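Local coordinates for GH3 beta-N-acetylglucosaminidase (Paenibacillaceae, PDB 6K5J), which probably removes N-acetylglucosamine units from the non-reducing ends of chitin oligosaccharides and related glycosides, as a family 3 glycoside hydrolase, at residues K388-V393 / I448-V453; W394-V399 / E426-V431; E411-W416 / R511-V516; G430-E435 / I459-Q464; V481-N486 / K497-A502. One frame throughout, in Å; residues are numbered along the deposited sequence.

Interaction 1: K388-V393 / I448-V453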
# COMPACT_ATOMS: atom_id res chain seq x y z
N LYS A 388 6.10 -31.95 -21.33
CA LYS A 388 7.50 -31.69 -21.04
C LYS A 388 7.64 -31.05 -19.66
O LYS A 388 6.71 -30.38 -19.20
CB LYS A 388 8.11 -30.77 -22.10
CG LYS A 388 8.19 -31.37 -23.49
CD LYS A 388 8.62 -30.32 -24.50
CE LYS A 388 9.45 -30.92 -25.63
NZ LYS A 388 8.69 -31.94 -26.40
N PRO A 389 8.77 -31.24 -18.99
CA PRO A 389 8.98 -30.59 -17.69
C PRO A 389 9.02 -29.08 -17.84
O PRO A 389 9.28 -28.53 -18.92
CB PRO A 389 10.34 -31.12 -17.22
CG PRO A 389 10.67 -32.26 -18.16
CD PRO A 389 9.98 -31.96 -19.44
N VAL A 390 8.78 -28.40 -16.73
CA VAL A 390 8.79 -26.94 -16.68
C VAL A 390 9.68 -26.52 -15.53
O VAL A 390 9.49 -26.96 -14.39
CB VAL A 390 7.37 -26.37 -16.49
CG1 VAL A 390 7.38 -24.84 -16.59
CG2 VAL A 390 6.40 -26.98 -17.50
N LEU A 391 10.66 -25.67 -15.82
CA LEU A 391 11.47 -25.05 -14.78
C LEU A 391 10.86 -23.69 -14.45
O LEU A 391 10.79 -22.81 -15.31
CB LEU A 391 12.91 -24.90 -15.24
CG LEU A 391 13.80 -24.13 -14.24
CD1 LEU A 391 13.95 -24.92 -12.92
CD2 LEU A 391 15.14 -23.81 -14.86
N VAL A 392 10.41 -23.52 -13.21
CA VAL A 392 9.90 -22.24 -12.74
C VAL A 392 10.94 -21.63 -11.81
O VAL A 392 11.36 -22.26 -10.83
CB VAL A 392 8.55 -22.38 -12.03
CG1 VAL A 392 8.09 -21.00 -11.48
CG2 VAL A 392 7.50 -22.97 -12.98
N VAL A 393 11.36 -20.41 -12.11
CA VAL A 393 12.29 -19.66 -11.27
C VAL A 393 11.47 -18.68 -10.44
O VAL A 393 10.82 -17.78 -10.98
CB VAL A 393 13.35 -18.93 -12.12
CG1 VAL A 393 14.40 -18.30 -11.22
CG2 VAL A 393 14.00 -19.91 -13.09
N ILE A 448 16.29 -28.66 -18.60
CA ILE A 448 14.86 -28.42 -18.77
C ILE A 448 14.72 -27.22 -19.70
O ILE A 448 15.06 -26.09 -19.31
CB ILE A 448 14.14 -28.18 -17.44
CG1 ILE A 448 14.32 -29.40 -16.51
CG2 ILE A 448 12.66 -27.91 -17.67
CD1 ILE A 448 13.78 -29.20 -15.09
N SER A 449 14.21 -27.44 -20.91
CA SER A 449 14.21 -26.37 -21.90
C SER A 449 13.04 -25.40 -21.74
O SER A 449 13.17 -24.22 -22.10
CB SER A 449 14.22 -26.97 -23.31
OG SER A 449 12.92 -27.06 -23.85
N GLN A 450 11.90 -25.85 -21.20
CA GLN A 450 10.78 -24.98 -20.87
C GLN A 450 11.07 -24.26 -19.56
O GLN A 450 10.98 -24.88 -18.48
CB GLN A 450 9.48 -25.77 -20.74
CG GLN A 450 8.84 -26.17 -22.03
CD GLN A 450 7.42 -26.65 -21.81
OE1 GLN A 450 6.49 -26.19 -22.47
NE2 GLN A 450 7.25 -27.58 -20.88
N VAL A 451 11.35 -22.96 -19.63
CA VAL A 451 11.69 -22.16 -18.46
C VAL A 451 10.71 -20.99 -18.35
O VAL A 451 10.51 -20.26 -19.32
CB VAL A 451 13.14 -21.64 -18.52
CG1 VAL A 451 13.45 -20.82 -17.27
CG2 VAL A 451 14.12 -22.81 -18.67
N VAL A 452 10.11 -20.83 -17.18
CA VAL A 452 9.34 -19.64 -16.83
C VAL A 452 10.06 -18.95 -15.68
O VAL A 452 10.13 -19.49 -14.57
CB VAL A 452 7.90 -19.95 -16.42
CG1 VAL A 452 7.14 -18.64 -16.14
CG2 VAL A 452 7.17 -20.79 -17.46
N VAL A 453 10.56 -17.74 -15.93
CA VAL A 453 11.09 -16.92 -14.84
C VAL A 453 10.00 -15.97 -14.40
O VAL A 453 9.47 -15.20 -15.20
CB VAL A 453 12.34 -16.14 -15.26
CG1 VAL A 453 12.80 -15.27 -14.09
CG2 VAL A 453 13.43 -17.09 -15.70
O HOH W 1 11.06 -28.78 -20.89

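Interaction 2: W394-V399 / E426-V431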
# COMPACT_ATOMS: atom_id res chain seq x y z
N TRP A 394 11.49 -18.87 -9.12
CA TRP A 394 10.57 -18.16 -8.23
C TRP A 394 11.36 -17.23 -7.32
O TRP A 394 12.23 -17.71 -6.57
CB TRP A 394 9.74 -19.13 -7.41
CG TRP A 394 8.79 -18.44 -6.47
CD1 TRP A 394 8.95 -18.26 -5.12
CD2 TRP A 394 7.55 -17.81 -6.81
NE1 TRP A 394 7.88 -17.55 -4.61
CE2 TRP A 394 7.01 -17.26 -5.62
CE3 TRP A 394 6.84 -17.64 -8.01
CZ2 TRP A 394 5.79 -16.58 -5.59
CZ3 TRP A 394 5.63 -16.96 -7.98
CH2 TRP A 394 5.12 -16.43 -6.78
N PRO A 395 11.11 -15.93 -7.35
CA PRO A 395 11.88 -14.99 -6.52
C PRO A 395 11.27 -14.79 -5.15
O PRO A 395 10.05 -14.83 -4.97
CB PRO A 395 11.81 -13.70 -7.34
CG PRO A 395 10.39 -13.74 -7.93
CD PRO A 395 10.09 -15.23 -8.17
N GLU A 396 12.13 -14.58 -4.16
CA GLU A 396 11.66 -14.30 -2.81
C GLU A 396 12.43 -13.12 -2.25
O GLU A 396 13.65 -13.00 -2.45
CB GLU A 396 11.79 -15.53 -1.88
CG GLU A 396 13.22 -15.95 -1.58
CD GLU A 396 13.34 -16.99 -0.46
OE1 GLU A 396 12.30 -17.48 0.03
OE2 GLU A 396 14.49 -17.30 -0.08
N VAL A 397 11.71 -12.21 -1.59
CA VAL A 397 12.34 -11.09 -0.91
C VAL A 397 13.02 -11.61 0.35
O VAL A 397 12.42 -12.33 1.15
CB VAL A 397 11.30 -10.01 -0.58
CG1 VAL A 397 11.92 -8.90 0.28
CG2 VAL A 397 10.72 -9.42 -1.87
N ARG A 398 14.30 -11.27 0.51
CA ARG A 398 15.06 -11.74 1.66
C ARG A 398 15.48 -10.63 2.60
O ARG A 398 15.57 -10.86 3.81
CB ARG A 398 16.29 -12.51 1.18
CG ARG A 398 15.88 -13.72 0.38
CD ARG A 398 17.04 -14.55 -0.06
NE ARG A 398 16.56 -15.84 -0.55
CZ ARG A 398 17.23 -16.59 -1.41
NH1 ARG A 398 18.42 -16.19 -1.86
NH2 ARG A 398 16.71 -17.75 -1.81
N VAL A 399 15.73 -9.42 2.09
CA VAL A 399 15.95 -8.23 2.91
C VAL A 399 14.78 -7.28 2.66
O VAL A 399 14.60 -6.79 1.54
CB VAL A 399 17.30 -7.56 2.60
CG1 VAL A 399 17.52 -7.43 1.09
CG2 VAL A 399 17.39 -6.19 3.28
N GLU A 426 10.31 -26.19 -9.41
CA GLU A 426 10.30 -24.80 -8.97
C GLU A 426 11.51 -24.51 -8.08
O GLU A 426 11.64 -25.07 -6.99
CB GLU A 426 9.02 -24.43 -8.21
CG GLU A 426 8.94 -22.94 -7.92
CD GLU A 426 7.54 -22.48 -7.55
OE1 GLU A 426 6.98 -23.01 -6.56
OE2 GLU A 426 7.00 -21.61 -8.27
N GLN A 427 12.36 -23.60 -8.54
CA GLN A 427 13.57 -23.19 -7.84
C GLN A 427 13.38 -21.79 -7.29
O GLN A 427 13.12 -20.85 -8.05
CB GLN A 427 14.78 -23.24 -8.77
CG GLN A 427 15.16 -24.65 -9.21
CD GLN A 427 15.72 -25.47 -8.06
OE1 GLN A 427 16.45 -24.95 -7.22
NE2 GLN A 427 15.35 -26.75 -8.01
N THR A 428 13.52 -21.64 -5.98
CA THR A 428 13.40 -20.33 -5.34
C THR A 428 14.76 -19.66 -5.27
O THR A 428 15.73 -20.26 -4.80
CB THR A 428 12.80 -20.45 -3.94
OG1 THR A 428 11.50 -21.02 -4.04
CG2 THR A 428 12.71 -19.07 -3.28
N ILE A 429 14.83 -18.42 -5.75
CA ILE A 429 16.05 -17.64 -5.72
C ILE A 429 15.75 -16.28 -5.11
O ILE A 429 14.59 -15.87 -4.99
CB ILE A 429 16.68 -17.49 -7.11
CG1 ILE A 429 15.81 -16.61 -8.01
CG2 ILE A 429 16.92 -18.87 -7.74
CD1 ILE A 429 16.49 -16.16 -9.30
N GLY A 430 16.80 -15.58 -4.70
CA GLY A 430 16.62 -14.26 -4.14
C GLY A 430 16.32 -13.24 -5.22
O GLY A 430 16.71 -13.39 -6.38
N VAL A 431 15.58 -12.20 -4.83
CA VAL A 431 15.32 -11.09 -5.74
C VAL A 431 16.64 -10.49 -6.22
O VAL A 431 16.74 -10.02 -7.36
CB VAL A 431 14.42 -10.05 -5.05
CG1 VAL A 431 14.42 -8.73 -5.79
CG2 VAL A 431 13.02 -10.59 -4.93

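Interaction 3: E411-W416 / R511-V516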
# COMPACT_ATOMS: atom_id res chain seq x y z
N GLU A 411 1.27 -20.25 -2.35
CA GLU A 411 0.60 -20.52 -3.63
C GLU A 411 1.37 -19.82 -4.76
O GLU A 411 0.94 -18.82 -5.33
CB GLU A 411 -0.86 -20.07 -3.57
CG GLU A 411 -1.72 -20.85 -2.57
CD GLU A 411 -1.75 -20.24 -1.18
OE1 GLU A 411 -0.99 -19.28 -0.90
OE2 GLU A 411 -2.56 -20.71 -0.36
N THR A 412 2.54 -20.37 -5.04
CA THR A 412 3.43 -19.88 -6.08
C THR A 412 2.89 -20.25 -7.46
O THR A 412 1.94 -21.02 -7.61
CB THR A 412 4.83 -20.49 -5.92
OG1 THR A 412 4.74 -21.91 -6.11
CG2 THR A 412 5.39 -20.19 -4.52
N LEU A 413 3.54 -19.71 -8.50
CA LEU A 413 3.21 -20.15 -9.85
C LEU A 413 3.42 -21.65 -9.99
O LEU A 413 2.59 -22.36 -10.59
CB LEU A 413 4.05 -19.39 -10.88
CG LEU A 413 3.89 -19.93 -12.29
CD1 LEU A 413 2.45 -19.76 -12.74
CD2 LEU A 413 4.84 -19.21 -13.24
N GLY A 414 4.51 -22.17 -9.42
CA GLY A 414 4.76 -23.60 -9.47
C GLY A 414 3.67 -24.39 -8.78
O GLY A 414 3.26 -25.45 -9.26
N TYR A 415 3.19 -23.88 -7.64
CA TYR A 415 2.06 -24.50 -6.94
C TYR A 415 0.86 -24.68 -7.87
O TYR A 415 0.27 -25.76 -7.94
CB TYR A 415 1.69 -23.64 -5.73
CG TYR A 415 0.40 -24.03 -5.03
CD1 TYR A 415 0.41 -24.96 -3.99
CD2 TYR A 415 -0.82 -23.46 -5.40
CE1 TYR A 415 -0.77 -25.32 -3.34
CE2 TYR A 415 -1.99 -23.80 -4.76
CZ TYR A 415 -1.97 -24.74 -3.73
OH TYR A 415 -3.13 -25.08 -3.10
N TRP A 416 0.49 -23.62 -8.59
CA TRP A 416 -0.70 -23.73 -9.44
C TRP A 416 -0.43 -24.60 -10.67
O TRP A 416 -1.32 -25.33 -11.12
CB TRP A 416 -1.18 -22.34 -9.85
CG TRP A 416 -1.73 -21.58 -8.69
CD1 TRP A 416 -1.15 -20.52 -8.07
CD2 TRP A 416 -2.96 -21.82 -8.00
NE1 TRP A 416 -1.94 -20.08 -7.03
CE2 TRP A 416 -3.06 -20.87 -6.98
CE3 TRP A 416 -3.98 -22.76 -8.16
CZ2 TRP A 416 -4.16 -20.81 -6.12
CZ3 TRP A 416 -5.06 -22.71 -7.31
CH2 TRP A 416 -5.15 -21.74 -6.29
N ARG A 511 -2.44 -18.00 -9.76
CA ARG A 511 -3.42 -18.92 -10.34
C ARG A 511 -3.80 -18.48 -11.74
O ARG A 511 -3.78 -19.29 -12.68
CB ARG A 511 -4.66 -19.03 -9.45
CG ARG A 511 -5.81 -19.87 -10.06
CD ARG A 511 -7.08 -19.80 -9.19
NE ARG A 511 -8.20 -20.49 -9.84
CZ ARG A 511 -9.01 -19.94 -10.74
NH1 ARG A 511 -8.84 -18.68 -11.12
NH2 ARG A 511 -10.00 -20.66 -11.27
N ALA A 512 -4.14 -17.20 -11.90
CA ALA A 512 -4.52 -16.68 -13.21
C ALA A 512 -3.37 -16.78 -14.20
O ALA A 512 -3.57 -17.12 -15.37
CB ALA A 512 -4.99 -15.23 -13.07
N LEU A 513 -2.16 -16.47 -13.74
CA LEU A 513 -1.00 -16.58 -14.62
C LEU A 513 -0.82 -18.02 -15.10
O LEU A 513 -0.54 -18.25 -16.28
CB LEU A 513 0.25 -16.10 -13.88
CG LEU A 513 1.57 -16.28 -14.62
CD1 LEU A 513 1.56 -15.47 -15.92
CD2 LEU A 513 2.69 -15.83 -13.70
N ALA A 514 -0.98 -18.99 -14.20
CA ALA A 514 -0.88 -20.39 -14.61
C ALA A 514 -1.94 -20.73 -15.64
O ALA A 514 -1.66 -21.43 -16.63
CB ALA A 514 -1.02 -21.31 -13.39
N LEU A 515 -3.17 -20.25 -15.44
CA LEU A 515 -4.23 -20.53 -16.41
C LEU A 515 -3.93 -19.93 -17.78
O LEU A 515 -4.27 -20.51 -18.81
CB LEU A 515 -5.57 -20.01 -15.89
CG LEU A 515 -6.11 -20.68 -14.61
CD1 LEU A 515 -7.26 -19.88 -14.03
CD2 LEU A 515 -6.56 -22.11 -14.87
N VAL A 516 -3.30 -18.76 -17.81
CA VAL A 516 -2.91 -18.16 -19.09
C VAL A 516 -1.84 -19.01 -19.76
O VAL A 516 -1.95 -19.36 -20.95
CB VAL A 516 -2.44 -16.71 -18.88
CG1 VAL A 516 -1.68 -16.21 -20.13
CG2 VAL A 516 -3.61 -15.80 -18.56

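Interaction 4: G430-E435 / I459-Q464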
# COMPACT_ATOMS: atom_id res chain seq x y z
N GLY A 430 16.80 -15.58 -4.70
CA GLY A 430 16.62 -14.26 -4.14
C GLY A 430 16.32 -13.24 -5.22
O GLY A 430 16.71 -13.39 -6.38
N VAL A 431 15.58 -12.20 -4.83
CA VAL A 431 15.32 -11.09 -5.74
C VAL A 431 16.64 -10.49 -6.22
O VAL A 431 16.74 -10.02 -7.36
CB VAL A 431 14.42 -10.05 -5.05
CG1 VAL A 431 14.42 -8.73 -5.79
CG2 VAL A 431 13.02 -10.59 -4.93
N GLN A 432 17.66 -10.51 -5.36
CA GLN A 432 19.05 -10.33 -5.76
C GLN A 432 19.72 -11.70 -5.65
O GLN A 432 20.24 -12.06 -4.58
CB GLN A 432 19.75 -9.30 -4.88
CG GLN A 432 19.03 -7.95 -4.84
CD GLN A 432 19.47 -7.09 -3.68
OE1 GLN A 432 20.62 -6.66 -3.62
NE2 GLN A 432 18.56 -6.84 -2.74
N PRO A 433 19.70 -12.51 -6.71
CA PRO A 433 20.13 -13.90 -6.57
C PRO A 433 21.63 -14.01 -6.31
O PRO A 433 22.43 -13.22 -6.79
CB PRO A 433 19.76 -14.52 -7.93
CG PRO A 433 19.82 -13.37 -8.88
CD PRO A 433 19.33 -12.17 -8.10
N THR A 434 21.99 -15.01 -5.51
CA THR A 434 23.39 -15.29 -5.25
C THR A 434 24.06 -15.86 -6.50
O THR A 434 23.41 -16.30 -7.45
CB THR A 434 23.53 -16.28 -4.09
OG1 THR A 434 23.13 -17.58 -4.53
CG2 THR A 434 22.65 -15.86 -2.92
N GLU A 435 25.40 -15.85 -6.49
CA GLU A 435 26.13 -16.39 -7.63
C GLU A 435 25.83 -17.88 -7.81
O GLU A 435 25.74 -18.36 -8.94
CB GLU A 435 27.63 -16.16 -7.46
CG GLU A 435 28.14 -14.96 -8.24
CD GLU A 435 29.65 -14.80 -8.14
OE1 GLU A 435 30.37 -15.76 -8.50
OE2 GLU A 435 30.10 -13.72 -7.71
N ILE A 459 13.95 -4.70 -12.98
CA ILE A 459 14.43 -3.37 -13.37
C ILE A 459 15.28 -2.72 -12.29
O ILE A 459 16.12 -1.86 -12.60
CB ILE A 459 13.22 -2.48 -13.75
CG1 ILE A 459 13.71 -1.12 -14.26
CG2 ILE A 459 12.29 -2.30 -12.54
CD1 ILE A 459 12.94 -0.56 -15.40
N PHE A 460 15.11 -3.11 -11.03
CA PHE A 460 15.91 -2.60 -9.92
C PHE A 460 16.93 -3.61 -9.41
O PHE A 460 17.56 -3.36 -8.37
CB PHE A 460 15.00 -2.17 -8.77
CG PHE A 460 14.03 -1.06 -9.10
CD1 PHE A 460 14.37 -0.07 -10.02
CD2 PHE A 460 12.79 -1.00 -8.49
CE1 PHE A 460 13.48 0.96 -10.31
CE2 PHE A 460 11.90 0.02 -8.77
CZ PHE A 460 12.24 1.01 -9.69
N SER A 461 17.09 -4.76 -10.06
CA SER A 461 17.97 -5.82 -9.55
C SER A 461 18.82 -6.33 -10.70
O SER A 461 18.42 -7.25 -11.43
CB SER A 461 17.17 -6.94 -8.89
OG SER A 461 18.01 -8.03 -8.51
N PRO A 462 20.01 -5.74 -10.89
CA PRO A 462 20.84 -6.10 -12.07
C PRO A 462 21.19 -7.57 -12.19
O PRO A 462 21.22 -8.10 -13.31
CB PRO A 462 22.10 -5.24 -11.86
CG PRO A 462 21.59 -4.04 -11.09
CD PRO A 462 20.58 -4.61 -10.14
N ASP A 463 21.48 -8.26 -11.08
CA ASP A 463 21.83 -9.68 -11.18
C ASP A 463 20.64 -10.53 -11.59
O ASP A 463 20.81 -11.56 -12.26
CB ASP A 463 22.41 -10.19 -9.85
CG ASP A 463 23.70 -9.50 -9.47
OD1 ASP A 463 24.42 -9.02 -10.37
OD2 ASP A 463 23.99 -9.42 -8.26
N GLN A 464 19.43 -10.14 -11.17
CA GLN A 464 18.23 -10.81 -11.65
C GLN A 464 18.04 -10.59 -13.14
O GLN A 464 17.77 -11.54 -13.89
CB GLN A 464 17.01 -10.31 -10.87
CG GLN A 464 15.74 -11.10 -11.15
CD GLN A 464 14.49 -10.46 -10.56
OE1 GLN A 464 13.42 -10.56 -11.13
NE2 GLN A 464 14.63 -9.79 -9.41
O HOH W 2 22.43 -10.44 -6.40

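Interaction 5: V481-N486 / K497-A502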
# COMPACT_ATOMS: atom_id res chain seq x y z
N VAL A 481 8.91 -14.92 -19.49
CA VAL A 481 9.08 -14.10 -18.30
C VAL A 481 7.71 -13.56 -17.90
O VAL A 481 6.95 -13.07 -18.75
CB VAL A 481 10.10 -12.98 -18.53
CG1 VAL A 481 10.29 -12.14 -17.25
CG2 VAL A 481 11.43 -13.56 -18.97
N ALA A 482 7.39 -13.66 -16.62
CA ALA A 482 6.16 -13.10 -16.06
C ALA A 482 6.55 -12.26 -14.85
O ALA A 482 7.10 -12.78 -13.88
CB ALA A 482 5.18 -14.21 -15.66
N SER A 483 6.29 -10.95 -14.93
CA SER A 483 6.66 -10.07 -13.84
C SER A 483 5.60 -10.14 -12.75
O SER A 483 4.40 -10.05 -13.04
CB SER A 483 6.84 -8.63 -14.33
OG SER A 483 5.73 -8.20 -15.12
N ALA A 484 6.04 -10.31 -11.51
CA ALA A 484 5.16 -10.39 -10.35
C ALA A 484 5.30 -9.19 -9.43
O ALA A 484 4.80 -9.22 -8.30
CB ALA A 484 5.41 -11.69 -9.58
N ARG A 485 6.00 -8.15 -9.87
CA ARG A 485 5.81 -6.85 -9.24
C ARG A 485 5.72 -5.80 -10.35
O ARG A 485 4.78 -5.85 -11.14
CB ARG A 485 6.89 -6.56 -8.20
CG ARG A 485 6.46 -5.40 -7.29
CD ARG A 485 7.08 -5.41 -5.90
NE ARG A 485 6.59 -4.24 -5.16
CZ ARG A 485 6.32 -4.21 -3.86
NH1 ARG A 485 6.51 -5.28 -3.09
NH2 ARG A 485 5.86 -3.09 -3.31
N ASN A 486 6.65 -4.83 -10.42
CA ASN A 486 6.48 -3.77 -11.41
C ASN A 486 6.54 -4.36 -12.82
O ASN A 486 7.42 -5.18 -13.11
CB ASN A 486 7.54 -2.68 -11.27
CG ASN A 486 7.34 -1.81 -10.03
OD1 ASN A 486 6.39 -2.00 -9.27
ND2 ASN A 486 8.25 -0.87 -9.81
N LYS A 497 11.64 -12.77 -25.38
CA LYS A 497 10.67 -12.83 -26.47
C LYS A 497 9.22 -12.80 -26.01
O LYS A 497 8.35 -12.36 -26.76
CB LYS A 497 10.90 -14.08 -27.32
CG LYS A 497 12.16 -14.05 -28.16
CD LYS A 497 12.33 -15.36 -28.93
CE LYS A 497 13.79 -15.61 -29.28
NZ LYS A 497 14.05 -17.06 -29.50
N THR A 498 8.94 -13.29 -24.79
CA THR A 498 7.58 -13.41 -24.27
C THR A 498 7.57 -12.86 -22.85
O THR A 498 8.28 -13.39 -21.99
CB THR A 498 7.11 -14.87 -24.28
OG1 THR A 498 7.32 -15.43 -25.58
CG2 THR A 498 5.64 -14.96 -23.90
N PHE A 499 6.77 -11.82 -22.62
CA PHE A 499 6.75 -11.13 -21.33
C PHE A 499 5.31 -10.87 -20.91
O PHE A 499 4.55 -10.23 -21.65
CB PHE A 499 7.53 -9.81 -21.40
CG PHE A 499 7.62 -9.09 -20.08
CD1 PHE A 499 6.60 -8.22 -19.67
CD2 PHE A 499 8.71 -9.28 -19.24
CE1 PHE A 499 6.67 -7.56 -18.44
CE2 PHE A 499 8.80 -8.62 -18.01
CZ PHE A 499 7.76 -7.74 -17.61
N PHE A 500 4.95 -11.34 -19.72
CA PHE A 500 3.65 -11.10 -19.11
C PHE A 500 3.82 -10.20 -17.89
O PHE A 500 4.87 -10.17 -17.26
CB PHE A 500 3.00 -12.42 -18.64
CG PHE A 500 2.62 -13.35 -19.75
CD1 PHE A 500 3.53 -14.28 -20.25
CD2 PHE A 500 1.33 -13.32 -20.29
CE1 PHE A 500 3.18 -15.14 -21.26
CE2 PHE A 500 0.97 -14.18 -21.31
CZ PHE A 500 1.90 -15.10 -21.80
N ALA A 501 2.74 -9.49 -17.53
CA ALA A 501 2.68 -8.77 -16.27
C ALA A 501 1.55 -9.32 -15.41
O ALA A 501 0.41 -9.43 -15.88
CB ALA A 501 2.50 -7.26 -16.48
N ALA A 502 1.87 -9.65 -14.16
CA ALA A 502 0.86 -10.01 -13.17
C ALA A 502 0.70 -8.97 -12.07
O ALA A 502 -0.28 -9.05 -11.31
CB ALA A 502 1.19 -11.37 -12.53

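Interaction 1: K388-V393 / I448-V453
Leu391 lies side by side with Val451, both pointing the same way from their strands, and its CD2 rests 4.1 Å from Val451 CG2. Ile448, just before its strand, also reaches Leu391: its CG2, anti to the backbone N, comes against Leu391 CB and sits 3.5 Å from Leu391 N. Further along this face, Val393 CG2 meets Val453 CG2 at 3.9 Å. The other face carries Val390 and Val452, whose methyls CG1 and CG2 touch obliquely. Between the two faces the backbones run parallel, 18° apart, and are joined by Leu391 N to Gln450 O, Val452 N to Leu391 O (2.8 Å) and Val393 N to Val452 O.

Where the pairing begins, Gln450 extends the ladder with its side chain. Its NE2 donates to Pro389 O (3.0 Å, 164° at the hydrogen), approaching from above the carbonyl plane while the acceptor lies close to the plane of the amide. A water donates to the same Pro389 O and accepts from Gln450 N, so that carbonyl receives two donors. With NE2 bound to Pro389 O and OE1 accepting from Asp385 N, both ends of the amide are engaged and its rotation is set. Helix 435-447 packs on the Leu391 face and helix 413-419 on the Val392 face, the layering of an alpha/beta sandwich with a parallel core, as in the C-terminal domain of many family 3 enzymes.

Interaction 2: W394-V399 / E426-V431
Strands 394-396 and 426-430 run parallel at 37° to each other, pairing Trp394 with Thr428, and their ladder is carried on by Glu396 N to Ile429 O (2.9 Å) and a longer bond from Val431 N to Glu396 O. Trp394 and Glu426 lie side by side, OE2 being 3.8 Å from Trp394 CB; that carboxylate bonds Thr412 OG1 through OE1 and accepts from Gly414 N at OE2. Thr428 OG1 stands at the indole edge near CD1. Glu396 crosses Thr428 at about a right angle: its CG, lodged between its own N and C (chi1 66°), and its CD both lie 3.6 Å from Thr428 CG2. Arg398 lays one guanidinium face over the backbone of Ile429 and Gly430. At the C-terminal ends of the strands, Val431 CG2 fits against Pro395 CB and Val397 CG2. Arg398 NE and NH2 both grip Glu396 OE2, with NE at 2.6 Å, and NH1 pairs with Glu437; two carboxylates thus fix the guanidinium's position and orientation over that backbone and would probably keep it charged.

Interaction 3: E411-W416 / R511-V516
Arg511 lies over one face of the Trp416 indole, and its chain can be followed across that face. CB stands above the ring system, 3.6 Å from the centroid of the five-membered ring and 16° off its normal, a CH-pi contact. CG, anti to the backbone N (chi1 174°), moves on to CE3, and CD comes to CZ3 and CH2, 4.0 Å from each. The guanidinium beyond is turned 89° from the indole and is salt-bridged through NH1 to Glu370. Behind CB, the backbone N of Arg511 is also over the face, 3.3 Å from Trp416 CD1. Tyr415 CD2 sits over the opposite face, so the indole is held between two residues. The contact joins helices 413-419 and 507-517, neighbours on the same side of the mixed, mainly parallel sheet of this alpha/beta domain. Ala514 CB presses on Trp416 CB at 3.7 Å and on Leu413 CD1 at 3.9 Å. Deeper toward the sheet, Leu413 crosses Leu513 at about a right angle, with their CD2 methyls 4.0 Å apart.

Interaction 4: G430-E435 / I459-Q464
Val431 O is gripped by two side-chain donors from the 459-464 segment. Ser461 OG gives it a short bond of 2.6 Å, tilted 23° from the carbonyl plane; its OG is anti to the backbone N (chi1 174°), which carries the hydroxyl toward the loop. Gln464 NE2 gives the second, 3.0 Å long and 151° at the hydrogen, lying in the carbonyl plane on a lone pair. The Gln464 chain is extended beyond CG, and the other end of its amide, OE1, accepts from Tyr456 N, so both ends of the amide are engaged and its rotation is fixed.

Around this polar centre, carbon atoms of the loop pack largely against polar atoms of the helix start. Pro433 rests its ring on the first turn of helix 462-472, with CD 3.7 Å from Gln464 N and 4.1 Å from Asp463 CB. Val431 CG1 lies 3.8 Å from Gln464 NE2, and Gln432 CG sits at a similar distance from Ser461 OG. Farther out, a water donates to both Pro433 O (2.8 Å) and Asp463 OD2, bridging loop and helix.

Ser461 stands at the N-cap position of helix 462-472, while Thr434 holds the matching place before helix 435-447, so the contact joins the starts of two helices that follow parallel strands. The carbonyl oxygen of Val431 has two donors from the neighbouring helix start, which probably helps hold the loop between strand 424-430 and helix 435-447.

Interaction 5: V481-N486 / K497-A502
Four backbone hydrogen bonds join the strands, and Val481, Ala482 and Ser483 pair in parallel with Phe499, Phe500 and Ala501. The bonds pass alternately between the strands: Val481 N to Thr498 O (3.0 Å), Phe500 N to Val481 O, Ser483 N to Phe500 O and, past the last pair, Ala502 N to Ser483 O (2.8 Å). Weaker CA-H...O contacts, from Phe499 CA to Val481 O and from Ala482 CA to Phe500 O, lie between them.

The apolar contacts fall on two faces. On one, Val481 and Phe499 meet obliquely, with Val481 CG1 3.8 Å from Phe499 ring atom CD2. On the other, Ala482 CB touches Phe500 CB at 4.1 Å.

Ser483 supplies the polar side chain. Its OG stands between its own N and carbonyl carbon (chi1 50°), 3.2 Å from Phe499 CZ and 3.6 Å from Ala501 CB, in a close-set corner that also lies near Phe500 O.

Strand 499-501 continues the sheet to the antiparallel strand 374-377, and strand 478-483 borders strand 450-455 on its other side. Helix 507-517 packs on the face of Ala482 and Phe500, Leu513 meeting the first and Val516 and Leu517 the second.

Four of the five contacts illustrate how one sheet is assembled: interactions 1, 2 and 5 are three of the strand pairings in it, ordered 499-501, 478-483, 450-455, 390-396, 424-430, and interaction 3 packs helices 413-419 and 507-517 over one face. Interactions 1 and 2 share strand 390-396, with centres about 16 Å apart, while interactions 1 and 5 meet where strand 450-455 borders 478-483. Interaction 4, its centre about 9 Å from that of interaction 2, shares Gly430 and Val431 with it and ties the loop after strand 424-430 to the start of helix 462-472. Along the chain, interaction 5 follows interactions 1, 2 and 4, and interaction 3 brings distant parts of the chain together.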